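Local structure of RNA methyltransferase, TrmH family (Porphyromonas gingivalis, 2I6D) at residues L13-L16 and K20-L23; Q26-E31 and P41-R46; D92-P97 and D140-K145; T123-G128 and M151-R156. The protein probably transfers a methyl group to RNA as a knotted methyltransferase of the TrmH (SpoU) family, though its own RNA target is not established. One frame throughout, in Å; residues are numbered along the deposited sequence.

Interaction 1 of 4, residues L13-L16 and K20-L23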
loop_
_atom_site.group_PDB
_atom_site.type_symbol
_atom_site.label_atom_id
_atom_site.label_comp_id
_atom_site.label_asym_id
_atom_site.label_seq_id
_atom_site.Cartn_x
_atom_site.Cartn_y
_atom_site.Cartn_z
ATOM N N LEU A 13 11.762 18.221 5.467
ATOM C CA LEU A 13 11.726 16.826 5.916
ATOM C C LEU A 13 10.592 16.559 6.926
ATOM O O LEU A 13 9.849 15.553 6.815
ATOM C CB LEU A 13 13.094 16.419 6.496
ATOM C CG LEU A 13 14.150 16.156 5.413
ATOM C CD1 LEU A 13 15.529 16.244 6.024
ATOM C CD2 LEU A 13 13.928 14.755 4.692
ATOM N N ARG A 14 10.454 17.449 7.902
ATOM C CA ARG A 14 9.429 17.264 8.958
ATOM C C ARG A 14 8.002 17.407 8.417
ATOM O O ARG A 14 7.092 16.756 8.893
ATOM C CB ARG A 14 9.658 18.238 10.118
ATOM C CG ARG A 14 10.952 17.960 10.904
ATOM C CD ARG A 14 11.231 19.020 11.988
ATOM N NE ARG A 14 10.142 19.147 12.949
ATOM C CZ ARG A 14 9.897 18.279 13.925
ATOM N NH1 ARG A 14 10.683 17.212 14.097
ATOM N NH2 ARG A 14 8.870 18.484 14.741
ATOM N N SER A 15 7.824 18.258 7.406
ATOM C CA SER A 15 6.506 18.539 6.850
ATOM C C SER A 15 5.897 17.290 6.199
ATOM O O SER A 15 4.674 17.171 6.109
ATOM C CB SER A 15 6.593 19.671 5.823
ATOM O OG SER A 15 7.174 19.187 4.618
ATOM N N LEU A 16 6.736 16.342 5.773
ATOM C CA LEU A 16 6.225 15.213 4.982
ATOM C C LEU A 16 5.469 14.163 5.806
ATOM O O LEU A 16 4.837 13.244 5.249
ATOM C CB LEU A 16 7.356 14.555 4.178
ATOM C CG LEU A 16 8.052 15.493 3.192
ATOM C CD1 LEU A 16 9.234 14.761 2.530
ATOM C CD2 LEU A 16 7.095 16.125 2.140
ATOM N N LYS A 20 -1.045 16.944 3.918
ATOM C CA LYS A 20 -1.112 18.259 3.290
ATOM C C LYS A 20 0.184 18.569 2.540
ATOM O O LYS A 20 0.155 19.012 1.384
ATOM C CB LYS A 20 -1.408 19.324 4.350
ATOM C CG LYS A 20 -1.251 20.762 3.897
ATOM C CD LYS A 20 -1.309 21.702 5.105
ATOM C CE LYS A 20 -1.025 23.131 4.717
ATOM N NZ LYS A 20 -1.190 24.062 5.884
ATOM N N TYR A 21 1.317 18.321 3.192
ATOM C CA TYR A 21 2.600 18.652 2.608
ATOM C C TYR A 21 3.124 17.615 1.624
ATOM O O TYR A 21 3.807 17.976 0.659
ATOM C CB TYR A 21 3.618 19.010 3.695
ATOM C CG TYR A 21 3.210 20.308 4.367
ATOM C CD1 TYR A 21 3.339 21.528 3.699
ATOM C CD2 TYR A 21 2.643 20.313 5.640
ATOM C CE1 TYR A 21 2.952 22.712 4.287
ATOM C CE2 TYR A 21 2.248 21.511 6.243
ATOM C CZ TYR A 21 2.414 22.699 5.559
ATOM O OH TYR A 21 2.017 23.878 6.122
ATOM N N ARG A 22 2.772 16.344 1.831
ATOM C CA ARG A 22 3.096 15.317 0.845
ATOM C C ARG A 22 2.440 15.681 -0.473
ATOM O O ARG A 22 3.077 15.573 -1.515
ATOM C CB ARG A 22 2.662 13.920 1.293
ATOM C CG ARG A 22 3.468 13.408 2.486
ATOM C CD ARG A 22 3.311 11.882 2.673
ATOM N NE ARG A 22 1.955 11.511 3.081
ATOM C CZ ARG A 22 1.501 11.548 4.331
ATOM N NH1 ARG A 22 2.284 11.954 5.319
ATOM N NH2 ARG A 22 0.255 11.178 4.587
ATOM N N LEU A 23 1.192 16.156 -0.407
ATOM C CA LEU A 23 0.445 16.558 -1.593
ATOM C C LEU A 23 1.038 17.800 -2.246
ATOM O O LEU A 23 1.205 17.842 -3.469
ATOM C CB LEU A 23 -1.025 16.824 -1.252
ATOM C CG LEU A 23 -1.922 15.614 -1.000
ATOM C CD1 LEU A 23 -3.277 16.085 -0.527
ATOM C CD2 LEU A 23 -2.041 14.723 -2.256
#

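Interaction 2 of 4, residues Q26-E31 and P41-R46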
loop_
_atom_site.group_PDB
_atom_site.type_symbol
_atom_site.label_atom_id
_atom_site.label_comp_id
_atom_site.label_asym_id
_atom_site.label_seq_id
_atom_site.Cartn_x
_atom_site.Cartn_y
_atom_site.Cartn_z
ATOM N N GLN A 26 4.377 16.900 -3.552
ATOM C CA GLN A 26 4.350 15.657 -4.323
ATOM C C GLN A 26 5.545 14.802 -3.922
ATOM O O GLN A 26 6.329 14.365 -4.769
ATOM C CB GLN A 26 4.309 15.923 -5.845
ATOM C CG GLN A 26 2.920 16.407 -6.342
ATOM C CD GLN A 26 1.823 15.353 -6.131
ATOM O OE1 GLN A 26 1.868 14.259 -6.713
ATOM N NE2 GLN A 26 0.848 15.675 -5.281
ATOM N N ALA A 27 5.683 14.590 -2.611
ATOM C CA ALA A 27 6.826 13.872 -2.059
ATOM C C ALA A 27 6.446 13.067 -0.804
ATOM O O ALA A 27 5.451 13.361 -0.135
ATOM C CB ALA A 27 7.947 14.844 -1.728
ATOM N N PHE A 28 7.242 12.052 -0.486
ATOM C CA PHE A 28 7.045 11.313 0.761
ATOM C C PHE A 28 8.386 10.779 1.209
ATOM O O PHE A 28 9.305 10.601 0.381
ATOM C CB PHE A 28 6.014 10.178 0.584
ATOM C CG PHE A 28 6.499 9.030 -0.279
ATOM C CD1 PHE A 28 7.041 7.889 0.306
ATOM C CD2 PHE A 28 6.452 9.110 -1.661
ATOM C CE1 PHE A 28 7.479 6.824 -0.480
ATOM C CE2 PHE A 28 6.903 8.026 -2.475
ATOM C CZ PHE A 28 7.416 6.896 -1.869
ATOM N N ALA A 29 8.520 10.525 2.508
ATOM C CA ALA A 29 9.774 10.050 3.051
ATOM C C ALA A 29 9.718 8.557 3.405
ATOM O O ALA A 29 8.649 7.995 3.733
ATOM C CB ALA A 29 10.169 10.873 4.287
ATOM N N VAL A 30 10.892 7.954 3.385
ATOM C CA VAL A 30 11.122 6.552 3.735
ATOM C C VAL A 30 12.368 6.524 4.598
ATOM O O VAL A 30 13.390 7.185 4.273
ATOM C CB VAL A 30 11.335 5.689 2.461
ATOM C CG1 VAL A 30 11.587 4.183 2.795
ATOM C CG2 VAL A 30 10.120 5.831 1.503
ATOM N N GLU A 31 12.291 5.782 5.692
ATOM C CA GLU A 31 13.395 5.699 6.652
ATOM C C GLU A 31 14.032 4.316 6.772
ATOM O O GLU A 31 13.361 3.270 6.756
ATOM C CB GLU A 31 12.967 6.207 8.024
ATOM C CG GLU A 31 12.349 7.618 7.995
ATOM C CD GLU A 31 12.075 8.118 9.414
ATOM O OE1 GLU A 31 12.795 7.684 10.330
ATOM O OE2 GLU A 31 11.130 8.912 9.624
ATOM N N PRO A 41 15.364 1.835 -6.569
ATOM C CA PRO A 41 15.231 1.553 -8.008
ATOM C C PRO A 41 13.853 1.853 -8.590
ATOM O O PRO A 41 13.680 1.818 -9.821
ATOM C CB PRO A 41 15.490 0.045 -8.104
ATOM C CG PRO A 41 16.211 -0.309 -6.834
ATOM C CD PRO A 41 15.622 0.609 -5.795
ATOM N N PHE A 42 12.868 2.127 -7.746
ATOM C CA PHE A 42 11.476 2.198 -8.230
ATOM C C PHE A 42 10.792 3.559 -8.058
ATOM O O PHE A 42 9.638 3.755 -8.484
ATOM C CB PHE A 42 10.651 1.120 -7.549
ATOM C CG PHE A 42 11.144 -0.262 -7.836
ATOM C CD1 PHE A 42 10.865 -0.872 -9.052
ATOM C CD2 PHE A 42 11.931 -0.931 -6.905
ATOM C CE1 PHE A 42 11.356 -2.154 -9.331
ATOM C CE2 PHE A 42 12.409 -2.219 -7.168
ATOM C CZ PHE A 42 12.123 -2.828 -8.386
ATOM N N TYR A 43 11.478 4.470 -7.389
ATOM C CA TYR A 43 10.943 5.785 -7.046
ATOM C C TYR A 43 12.011 6.794 -7.328
ATOM O O TYR A 43 13.191 6.464 -7.295
ATOM C CB TYR A 43 10.533 5.868 -5.559
ATOM C CG TYR A 43 9.312 5.053 -5.296
ATOM C CD1 TYR A 43 8.036 5.629 -5.374
ATOM C CD2 TYR A 43 9.424 3.684 -5.037
ATOM C CE1 TYR A 43 6.912 4.865 -5.171
ATOM C CE2 TYR A 43 8.303 2.896 -4.867
ATOM C CZ TYR A 43 7.048 3.496 -4.916
ATOM O OH TYR A 43 5.933 2.715 -4.726
ATOM N N ARG A 44 11.580 8.017 -7.613
ATOM C CA ARG A 44 12.491 9.086 -7.961
ATOM C C ARG A 44 12.951 9.739 -6.674
ATOM O O ARG A 44 12.166 10.393 -6.000
ATOM C CB ARG A 44 11.759 10.110 -8.814
ATOM C CG ARG A 44 12.603 10.779 -9.873
ATOM C CD ARG A 44 13.644 11.665 -9.266
ATOM N NE ARG A 44 14.339 12.447 -10.290
ATOM C CZ ARG A 44 15.323 13.309 -10.037
ATOM N NH1 ARG A 44 15.890 13.988 -11.049
ATOM N NH2 ARG A 44 15.735 13.504 -8.777
ATOM N N CYS A 45 14.228 9.588 -6.355
ATOM C CA CYS A 45 14.764 10.157 -5.123
ATOM C C CYS A 45 15.176 11.638 -5.302
ATOM O O CYS A 45 15.946 11.971 -6.203
ATOM C CB CYS A 45 15.922 9.302 -4.609
ATOM S SG CYS A 45 16.592 9.950 -3.056
ATOM N N ARG A 46 14.633 12.495 -4.438
ATOM C CA ARG A 46 14.831 13.947 -4.411
ATOM C C ARG A 46 15.954 14.323 -3.429
ATOM O O ARG A 46 16.709 15.273 -3.632
ATOM C CB ARG A 46 13.496 14.540 -3.922
ATOM C CG ARG A 46 13.295 16.050 -3.978
ATOM C CD ARG A 46 11.801 16.350 -3.776
ATOM N NE ARG A 46 11.534 17.708 -3.322
ATOM C CZ ARG A 46 10.325 18.263 -3.264
ATOM N NH1 ARG A 46 10.185 19.515 -2.843
ATOM N NH2 ARG A 46 9.255 17.577 -3.636
HETATM O O HOH W 1 8.865 15.903 -5.390
#

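Interaction 3 of 4, residues D92-P97 and D140-K145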
loop_
_atom_site.group_PDB
_atom_site.type_symbol
_atom_site.label_atom_id
_atom_site.label_comp_id
_atom_site.label_asym_id
_atom_site.label_seq_id
_atom_site.Cartn_x
_atom_site.Cartn_y
_atom_site.Cartn_z
ATOM N N ASP A 92 9.725 11.214 -4.894
ATOM C CA ASP A 92 8.551 11.744 -5.537
ATOM C C ASP A 92 7.364 10.812 -5.348
ATOM O O ASP A 92 7.467 9.587 -5.529
ATOM C CB ASP A 92 8.790 11.876 -7.044
ATOM C CG ASP A 92 9.650 13.070 -7.411
ATOM O OD1 ASP A 92 10.032 13.867 -6.519
ATOM O OD2 ASP A 92 9.922 13.202 -8.619
ATOM N N LEU A 93 6.227 11.406 -5.012
ATOM C CA LEU A 93 4.960 10.714 -5.040
ATOM C C LEU A 93 4.692 10.347 -6.507
ATOM O O LEU A 93 4.803 11.208 -7.383
ATOM C CB LEU A 93 3.900 11.678 -4.506
ATOM C CG LEU A 93 2.696 11.232 -3.696
ATOM C CD1 LEU A 93 3.098 10.348 -2.548
ATOM C CD2 LEU A 93 1.979 12.469 -3.173
ATOM N N PRO A 94 4.389 9.066 -6.794
ATOM C CA PRO A 94 4.142 8.624 -8.158
ATOM C C PRO A 94 3.063 9.475 -8.794
ATOM O O PRO A 94 2.105 9.860 -8.122
ATOM C CB PRO A 94 3.630 7.191 -7.990
ATOM C CG PRO A 94 4.128 6.752 -6.715
ATOM C CD PRO A 94 4.287 7.959 -5.832
ATOM N N ALA A 95 3.250 9.802 -10.063
ATOM C CA ALA A 95 2.331 10.670 -10.753
ATOM C C ALA A 95 1.013 9.923 -10.801
ATOM O O ALA A 95 0.813 9.083 -11.685
ATOM C CB ALA A 95 2.845 10.973 -12.154
ATOM N N GLU A 96 0.133 10.230 -9.840
ATOM C CA GLU A 96 -1.095 9.452 -9.574
ATOM C C GLU A 96 -1.738 8.778 -10.793
ATOM O O GLU A 96 -2.284 9.440 -11.681
ATOM C CB GLU A 96 -2.113 10.270 -8.774
ATOM C CG GLU A 96 -3.117 9.417 -7.999
ATOM C CD GLU A 96 -3.689 10.133 -6.787
ATOM O OE1 GLU A 96 -4.886 10.501 -6.823
ATOM O OE2 GLU A 96 -2.945 10.326 -5.799
ATOM N N PRO A 97 -1.684 7.437 -10.821
ATOM C CA PRO A 97 -1.989 6.731 -12.055
ATOM C C PRO A 97 -3.479 6.425 -12.261
ATOM O O PRO A 97 -4.255 6.372 -11.298
ATOM C CB PRO A 97 -1.186 5.439 -11.908
ATOM C CG PRO A 97 -1.203 5.162 -10.412
ATOM C CD PRO A 97 -1.345 6.512 -9.720
ATOM N N ASP A 140 -3.727 6.209 3.868
ATOM C CA ASP A 140 -2.783 6.734 2.881
ATOM C C ASP A 140 -1.544 5.816 2.839
ATOM O O ASP A 140 -0.794 5.766 3.809
ATOM C CB ASP A 140 -2.384 8.182 3.267
ATOM C CG ASP A 140 -1.428 8.846 2.269
ATOM O OD1 ASP A 140 -0.946 8.207 1.314
ATOM O OD2 ASP A 140 -1.159 10.048 2.442
ATOM N N VAL A 141 -1.314 5.122 1.726
ATOM C CA VAL A 141 -0.192 4.158 1.640
ATOM C C VAL A 141 1.186 4.819 1.756
ATOM O O VAL A 141 2.153 4.159 2.159
ATOM C CB VAL A 141 -0.231 3.248 0.378
ATOM C CG1 VAL A 141 -1.413 2.295 0.445
ATOM C CG2 VAL A 141 -0.249 4.092 -0.917
ATOM N N PHE A 142 1.255 6.110 1.438
ATOM C CA PHE A 142 2.517 6.854 1.495
ATOM C C PHE A 142 2.733 7.584 2.812
ATOM O O PHE A 142 3.725 8.309 2.981
ATOM C CB PHE A 142 2.648 7.782 0.295
ATOM C CG PHE A 142 2.726 7.031 -1.008
ATOM C CD1 PHE A 142 3.848 6.262 -1.306
ATOM C CD2 PHE A 142 1.669 7.061 -1.910
ATOM C CE1 PHE A 142 3.923 5.529 -2.484
ATOM C CE2 PHE A 142 1.741 6.340 -3.108
ATOM C CZ PHE A 142 2.867 5.575 -3.388
ATOM N N SER A 143 1.804 7.397 3.748
ATOM C CA SER A 143 1.967 7.946 5.105
ATOM C C SER A 143 3.104 7.137 5.755
ATOM O O SER A 143 3.276 5.975 5.412
ATOM C CB SER A 143 0.668 7.815 5.913
ATOM O OG SER A 143 0.356 6.437 6.105
ATOM N N PRO A 144 3.910 7.763 6.642
ATOM C CA PRO A 144 4.978 7.059 7.360
ATOM C C PRO A 144 4.511 5.767 8.028
ATOM O O PRO A 144 5.240 4.771 8.042
ATOM C CB PRO A 144 5.377 8.052 8.441
ATOM C CG PRO A 144 5.101 9.390 7.835
ATOM C CD PRO A 144 3.884 9.203 6.975
ATOM N N LYS A 145 3.313 5.786 8.604
ATOM C CA LYS A 145 2.870 4.601 9.327
ATOM C C LYS A 145 2.761 3.391 8.379
ATOM O O LYS A 145 3.267 2.300 8.693
ATOM C CB LYS A 145 1.580 4.862 10.110
ATOM C CG LYS A 145 1.213 3.695 11.032
ATOM C CD LYS A 145 0.632 4.159 12.371
ATOM C CE LYS A 145 0.577 3.000 13.375
ATOM N NZ LYS A 145 0.308 3.451 14.800
#

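Interaction 4 of 4, residues T123-G128 and M151-R156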
loop_
_atom_site.group_PDB
_atom_site.type_symbol
_atom_site.label_atom_id
_atom_site.label_comp_id
_atom_site.label_asym_id
_atom_site.label_seq_id
_atom_site.Cartn_x
_atom_site.Cartn_y
_atom_site.Cartn_z
ATOM N N THR A 123 0.965 -8.891 2.223
ATOM C CA THR A 123 0.306 -10.079 1.671
ATOM C C THR A 123 0.259 -10.037 0.142
ATOM O O THR A 123 0.584 -11.018 -0.513
ATOM C CB THR A 123 -1.131 -10.213 2.218
ATOM O OG1 THR A 123 -1.058 -10.639 3.581
ATOM C CG2 THR A 123 -1.952 -11.251 1.394
ATOM N N ALA A 124 -0.133 -8.890 -0.413
ATOM C CA ALA A 124 -0.152 -8.681 -1.864
ATOM C C ALA A 124 1.248 -8.948 -2.456
ATOM O O ALA A 124 1.392 -9.648 -3.451
ATOM C CB ALA A 124 -0.617 -7.239 -2.179
ATOM N N ASP A 125 2.286 -8.430 -1.813
ATOM C CA ASP A 125 3.636 -8.665 -2.281
ATOM C C ASP A 125 4.000 -10.143 -2.208
ATOM O O ASP A 125 4.559 -10.681 -3.177
ATOM C CB ASP A 125 4.656 -7.803 -1.513
ATOM C CG ASP A 125 6.035 -7.836 -2.130
ATOM O OD1 ASP A 125 6.183 -7.986 -3.363
ATOM O OD2 ASP A 125 6.999 -7.704 -1.374
ATOM N N TRP A 126 3.714 -10.784 -1.074
ATOM C CA TRP A 126 4.024 -12.208 -0.879
ATOM C C TRP A 126 3.456 -13.070 -2.029
ATOM O O TRP A 126 4.131 -13.968 -2.541
ATOM C CB TRP A 126 3.451 -12.707 0.469
ATOM C CG TRP A 126 3.952 -14.084 0.850
ATOM C CD1 TRP A 126 3.415 -15.305 0.513
ATOM C CD2 TRP A 126 5.115 -14.356 1.620
ATOM N NE1 TRP A 126 4.181 -16.320 1.041
ATOM C CE2 TRP A 126 5.233 -15.763 1.725
ATOM C CE3 TRP A 126 6.073 -13.539 2.245
ATOM C CZ2 TRP A 126 6.266 -16.371 2.438
ATOM C CZ3 TRP A 126 7.109 -14.144 2.936
ATOM C CH2 TRP A 126 7.193 -15.551 3.029
ATOM N N PHE A 127 2.195 -12.814 -2.393
ATOM C CA PHE A 127 1.496 -13.644 -3.394
ATOM C C PHE A 127 1.620 -13.131 -4.836
ATOM O O PHE A 127 1.127 -13.762 -5.795
ATOM C CB PHE A 127 0.045 -13.805 -2.990
ATOM C CG PHE A 127 -0.118 -14.710 -1.785
ATOM C CD1 PHE A 127 0.132 -16.085 -1.894
ATOM C CD2 PHE A 127 -0.435 -14.172 -0.539
ATOM C CE1 PHE A 127 0.028 -16.938 -0.783
ATOM C CE2 PHE A 127 -0.583 -15.025 0.576
ATOM C CZ PHE A 127 -0.332 -16.391 0.448
ATOM N N GLY A 128 2.267 -11.990 -4.995
ATOM C CA GLY A 128 2.612 -11.466 -6.331
ATOM C C GLY A 128 1.485 -10.645 -6.960
ATOM O O GLY A 128 1.413 -10.518 -8.195
HETATM N N MSE A 151 7.474 -3.462 4.600
HETATM C CA MSE A 151 8.424 -4.562 4.320
HETATM C C MSE A 151 8.941 -4.564 2.875
HETATM O O MSE A 151 9.257 -5.623 2.325
HETATM C CB MSE A 151 7.800 -5.938 4.626
HETATM C CG MSE A 151 8.274 -6.623 5.904
HETATM SE SE MSE A 151 8.844 -8.528 5.699
HETATM C CE MSE A 151 8.031 -9.023 3.987
ATOM N N GLY A 152 9.011 -3.383 2.262
ATOM C CA GLY A 152 9.472 -3.265 0.883
ATOM C C GLY A 152 8.404 -3.501 -0.163
ATOM O O GLY A 152 8.708 -3.524 -1.356
ATOM N N ALA A 153 7.151 -3.670 0.266
ATOM C CA ALA A 153 6.098 -4.059 -0.691
ATOM C C ALA A 153 5.888 -3.024 -1.822
ATOM O O ALA A 153 5.498 -3.383 -2.958
ATOM C CB ALA A 153 4.784 -4.342 0.022
ATOM N N LEU A 154 6.162 -1.758 -1.526
ATOM C CA LEU A 154 5.981 -0.698 -2.519
ATOM C C LEU A 154 7.005 -0.734 -3.654
ATOM O O LEU A 154 6.846 -0.033 -4.660
ATOM C CB LEU A 154 5.951 0.680 -1.851
ATOM C CG LEU A 154 4.872 0.783 -0.761
ATOM C CD1 LEU A 154 5.075 2.007 0.122
ATOM C CD2 LEU A 154 3.458 0.775 -1.375
ATOM N N ALA A 155 8.026 -1.567 -3.522
ATOM C CA ALA A 155 8.927 -1.818 -4.638
ATOM C C ALA A 155 8.239 -2.564 -5.778
ATOM O O ALA A 155 8.620 -2.408 -6.942
ATOM C CB ALA A 155 10.180 -2.576 -4.166
ATOM N N ARG A 156 7.243 -3.393 -5.459
ATOM C CA ARG A 156 6.678 -4.263 -6.451
ATOM C C ARG A 156 5.170 -4.171 -6.556
ATOM O O ARG A 156 4.610 -4.664 -7.521
ATOM C CB ARG A 156 7.056 -5.703 -6.175
ATOM C CG ARG A 156 8.460 -6.074 -6.608
ATOM C CD ARG A 156 8.840 -7.407 -5.968
ATOM N NE ARG A 156 8.759 -7.287 -4.518
ATOM C CZ ARG A 156 9.746 -6.834 -3.759
ATOM N NH1 ARG A 156 10.901 -6.471 -4.318
ATOM N NH2 ARG A 156 9.579 -6.743 -2.443
HETATM O O HOH W 2 6.848 -7.377 1.243
#

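Interaction 1 of 4, residues L13-L16 and K20-L23
R22 reaches from the helix of 20-23 to the backbone of L16, and its NH1 donates to L16 O over 2.9 Å, with an N-H...O angle of 159°. The oxygen lies at the edge of the guanidinium, 9° out of its plane, while the donor is tilted from the carbonyl plane of L16. R22 CG and CD lie beside L16 O, at 3.1 and 3.3 Å, and the bend at chi3 (-68°) then folds the guanidinium back so that NH1 meets the same oxygen. Alongside, S15 and Y21 pack at their stems: S15 CB lies 3.7 Å from Y21 CG, and S15 O is 3.2 Å from Y21 CB, while S15 OG turns back to bond F12 O within its own helix. L16 adds a looser touch, its CD2 4.1 Å from Y21 O, and with L13 it packs on V90 of the sheet. In the second shell, D140 forms a salt bridge with R22 NH2, and R17 O receives a weak bond from NH1, so the guanidinium is fixed from more than one direction. The geometry is that of two consecutive helices, 7-15 and 19-25, joined by a short turn and pinned by an arginine-to-carbonyl bond, in the probable substrate-binding domain.

Interaction 2 of 4, residues Q26-E31 and P41-R46
F28 points the edge of its ring at the face of Y43, an offset edge-to-face aromatic pair beside a mixed four-stranded sheet (order 27-31, 87-92, 45-51, 65-69) flanked by helix 33-39, in the probable MRM3-like substrate-binding domain. Here the outermost strand 27-31 meets the chain leading into strand 45-51; the two are separated in the sheet by strand 87-92. The ring centroids are 5.6 Å apart and the planes stand at 85°, close to perpendicular. A chi1 of 70° sets the F28 ring between its own backbone N and carbonyl carbon, from where it extends to Y43. The phenol oxygen of Y43 continues past this pair to bond L154 O, and M39 of helix 33-39 also packs on F28. At the other end of the contact Q26, with positive phi, is the C-prime residue of a Schellman motif that closes helix 19-25, and A27 begins the strand. R46 runs extended from CG to NE toward this corner; in the conformer described, one of two, NH1 forms a salt bridge to E25 and NH2 sits 3.6 Å from A27 CB. The firmer half of the contact is the aromatic one, where F28 CZ makes the closest approach, 3.8 Å from Y43 CD1, and F28 CE2 follows at 3.9 Å from the same atom.

Interaction 3 of 4, residues D92-P97 and D140-K145
The CA atoms of L93 and F142, the nearest pair across the contact, are 8.0 Å apart, where the irregular chain after strand 87-92 faces a type I beta turn from D140 to S143. The span is bridged by side chains. F142 CG lies anti to its carbonyl carbon (chi1 -64°), and the ring projects toward 92-97. L93 CD1 approaches the near part of the ring, 3.6 Å from CD2 and 3.7 Å from CG of F142. P94 meets the far end, its CD and CG each 3.7 Å from F142 CZ. The turn carrying the phenylalanine is well braced. D140 OD1 accepts from F142 N at 3.0 Å, an Asx turn in which the donor stands above the carboxylate plane, and S143 OG, at the N-cap of helix 144-148, donates to D140 O at 2.7 Å in the carbonyl plane. The remaining carboxylate oxygen of D140 is shared by R22 and R19, and the F142 ring also meets that of F28. The contact itself is therefore apolar, made by van der Waals packing, while hydrogen bonds and charges on the turn set where F142 stands; together they join the loop between strands 87-92 and 104-109 to the turn that leads into helix 144-148.

Interaction 4 of 4, residues T123-G128 and M151-R156
D125 crosses from helix 114-127 to the loop 151-156, where R156 receives its carboxylate. The closest backbone approach, D125 CA to A153 CA at 5.5 Å, is short enough for the stem of the side chain to pack: D125 CB lies 3.8 Å from A153 CB. With CG anti to the backbone N (chi1 -170°), the carboxylate is carried onward to the arginine, and both oxygens are gripped side-on. R156 NE donates to D125 OD1 over 2.9 Å, through the syn lone pair, and R156 NH2 donates to D125 OD2 over 3.0 Å. Each N-H...O angle is 174°, so both hydrogen bonds of this bidentate salt bridge are almost straight, and the carboxylate and guanidinium planes, 18° apart, are nearly coplanar. OD2 has a further partner, a water that donates to it at 2.6 Å and probably, at 3.2 Å, to M151 O. R156 bends at chi3, and its NH1 forms a second salt bridge, to E38, so the guanidinium lies between two acids and would probably stay charged. The pair thus sits where the C-terminal end of helix 114-127, closed by a Schellman motif at G128, meets the chain between helix 144-148 and strand 158-161, with helix 33-39 of the N-terminal domain reached through E38.

From the N terminus, interaction 1 closes the short turn between helices 7-15 and 19-25, and interaction 2 closes the longer loop that contains helix 33-39; the two follow in series within the N-terminal domain. Interaction 3 then spans from the loop between strands 87-92 and 104-109 to the turn before helix 144-148. Interaction 4 alternates with it, since 123-128 falls within the span of interaction 3 and 151-156 lies beyond it, so these two cross. Interactions 1 to 3 touch one another in space through R22, F28 and F142, while interaction 4 meets interaction 2 through Y43 and L154. The set thereby joins the N-terminal domain to one edge of the knotted methyltransferase domain.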